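Local coordinates for methylornithine synthase PylB (Methanosarcina barkeri, PDB 3T7V), which catalyses the radical-based isomerization of L-lysine to (3R)-3-methyl-D-ornithine with a [4Fe-4S] cluster and S-adenosylmethionine, a step in pyrrolysine biosynthesis, at residues 214-217 with 218-222. Residues are numbered along the deposited sequence; the frame is centred on the assembly and turned at random.
Sequences NDIE and STILS
A chi1 of 70° tucks CG of D215 between its backbone N and carbonyl carbon, and this brings the carboxylate back to S218 three residues on; chi1 of -58° places OG1 of T219 beside its own backbone N, facing the amide of N214. D215 OD1 accepts from S218 N at 2.9 Å, with an N-H...O angle of 157°, and so satisfies an amide of the first helical turn. D215 O is gripped twice by T219: T219 N donates from 3.0 Å, almost in line with the carbonyl, while T219 OG1 donates from above the carbonyl plane at 2.9 Å. T219 OG1 in turn accepts from N214 ND2 at 2.9 Å and lies close to the plane of the N214 amide, so T219 links the incoming loop to the helix. The N214 amide is further fixed by V212 N and T210 OG1, and its CB packs against S218 OG, which is hydrogen-bonded to D174. I216 and I220, one helical turn apart, lie alongside each other, CG2 of I216 3.9 Å from CD1 of I220, and I220 continues onto helix 25-32, where R29 forms a salt bridge with E217. This is an Asp N-cap opening helix 216-228, in the crossover from strand 203-210 to strand 233-238 of the radical SAM TIM-barrel-type fold.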
ATOM      1  N   ASN A 214      -0.315  16.297   8.516  1.00 18.27           N
ATOM      2  CA  ASN A 214       0.957  16.619   7.862  1.00 15.85           C
ATOM      3  C   ASN A 214       0.817  17.839   6.970  1.00 18.49           C
ATOM      4  O   ASN A 214      -0.056  17.926   6.113  1.00 22.07           O
ATOM      5  CB  ASN A 214       1.390  15.413   6.987  1.00 17.85           C
ATOM      6  CG  ASN A 214       0.318  14.978   5.992  1.00 16.88           C
ATOM      7  OD1 ASN A 214      -0.840  14.700   6.400  1.00 17.28           O
ATOM      8  ND2 ASN A 214       0.648  14.919   4.692  1.00 17.04           N
ATOM      9  N   ASP A 215       1.647  18.816   7.210  1.00 17.74           N
ATOM     10  CA  ASP A 215       1.735  19.959   6.283  1.00 18.25           C
ATOM     11  C   ASP A 215       2.744  19.725   5.175  1.00 16.27           C
ATOM     12  O   ASP A 215       3.336  18.625   5.088  1.00 16.43           O
ATOM     13  CB  ASP A 215       2.011  21.289   7.100  1.00 20.06           C
ATOM     14  CG  ASP A 215       3.446  21.374   7.740  1.00 27.18           C
ATOM     15  OD1 ASP A 215       4.242  20.368   7.804  1.00 23.96           O
ATOM     16  OD2 ASP A 215       3.853  22.524   8.204  1.00 29.00           O
ATOM     17  N   ILE A 216       3.036  20.722   4.357  1.00 15.95           N
ATOM     18  CA  ILE A 216       4.026  20.507   3.275  1.00 17.09           C
ATOM     19  C   ILE A 216       5.351  20.094   3.848  1.00 15.73           C
ATOM     20  O   ILE A 216       5.954  19.163   3.297  1.00 16.34           O
ATOM     21  CB  ILE A 216       4.141  21.760   2.386  1.00 17.50           C
ATOM     22  CG1 ILE A 216       2.905  21.902   1.557  1.00 19.79           C
ATOM     23  CG2 ILE A 216       5.421  21.787   1.543  1.00 20.57           C
ATOM     24  CD1 ILE A 216       2.786  23.228   0.797  1.00 23.26           C
ATOM     25  N   GLU A 217       5.839  20.774   4.887  1.00 14.66           N
ATOM     26  CA  GLU A 217       7.203  20.432   5.402  1.00 15.59           C
ATOM     27  C   GLU A 217       7.236  18.979   5.932  1.00 16.72           C
ATOM     28  O   GLU A 217       8.243  18.287   5.733  1.00 17.98           O
ATOM     29  CB  GLU A 217       7.636  21.480   6.438  1.00 17.97           C
ATOM     30  CG  GLU A 217       7.949  22.798   5.699  1.00 19.40           C
ATOM     31  CD  GLU A 217       8.573  23.828   6.646  1.00 18.92           C
ATOM     32  OE1 GLU A 217       8.157  23.859   7.879  1.00 22.18           O
ATOM     33  OE2 GLU A 217       9.458  24.544   6.123  1.00 22.53           O
ATOM     34  N   SER A 218       6.181  18.584   6.642  1.00 14.57           N
ATOM     35  CA  SER A 218       6.135  17.198   7.199  1.00 15.11           C
ATOM     36  C   SER A 218       6.140  16.202   6.051  1.00 14.63           C
ATOM     37  O   SER A 218       6.849  15.172   6.124  1.00 15.10           O
ATOM     38  CB  SER A 218       4.800  17.102   7.952  1.00 18.30           C
ATOM     39  OG  SER A 218       4.595  15.854   8.515  1.00 20.38           O
ATOM     40  N   THR A 219       5.415  16.502   4.988  1.00 13.22           N
ATOM     41  CA  THR A 219       5.350  15.630   3.828  1.00 13.29           C
ATOM     42  C   THR A 219       6.713  15.529   3.156  1.00 13.95           C
ATOM     43  O   THR A 219       7.091  14.423   2.718  1.00 13.93           O
ATOM     44  CB  THR A 219       4.279  16.162   2.869  1.00 14.51           C
ATOM     45  OG1 THR A 219       3.023  16.206   3.587  1.00 17.42           O
ATOM     46  CG2 THR A 219       4.165  15.240   1.636  1.00 16.18           C
ATOM     47  N   ILE A 220       7.425  16.657   2.995  1.00 14.05           N
ATOM     48  CA  ILE A 220       8.790  16.565   2.424  1.00 15.48           C
ATOM     49  C   ILE A 220       9.702  15.700   3.264  1.00 15.10           C
ATOM     50  O   ILE A 220      10.451  14.892   2.705  1.00 16.08           O
ATOM     51  CB  ILE A 220       9.341  17.988   2.232  1.00 15.96           C
ATOM     52  CG1 ILE A 220       8.448  18.651   1.200  1.00 18.46           C
ATOM     53  CG2 ILE A 220      10.782  17.917   1.781  1.00 19.79           C
ATOM     54  CD1 ILE A 220       8.870  20.109   0.978  1.00 22.04           C
ATOM     55  N   LEU A 221       9.642  15.851   4.613  1.00 15.47           N
ATOM     56  CA  LEU A 221      10.461  15.030   5.518  1.00 16.69           C
ATOM     57  C   LEU A 221      10.113  13.552   5.256  1.00 15.94           C
ATOM     58  O   LEU A 221      11.007  12.717   5.148  1.00 16.78           O
ATOM     59  CB  LEU A 221      10.150  15.326   6.977  1.00 20.33           C
ATOM     60  CG  LEU A 221      10.640  16.560   7.740  1.00 27.29           C
ATOM     61  CD1 LEU A 221      10.191  16.478   9.219  1.00 28.55           C
ATOM     62  CD2 LEU A 221      12.166  16.493   7.639  1.00 31.54           C
ATOM     63  N   SER A 222       8.845  13.272   5.027  1.00 14.39           N
ATOM     64  CA  SER A 222       8.455  11.866   4.797  1.00 13.71           C
ATOM     65  C   SER A 222       8.849  11.348   3.442  1.00 15.74           C
ATOM     66  O   SER A 222       9.306  10.201   3.323  1.00 17.65           O
ATOM     67  CB  SER A 222       6.969  11.705   4.991  1.00 13.77           C
ATOM     68  OG  SER A 222       6.685  11.921   6.360  1.00 14.87           O
TER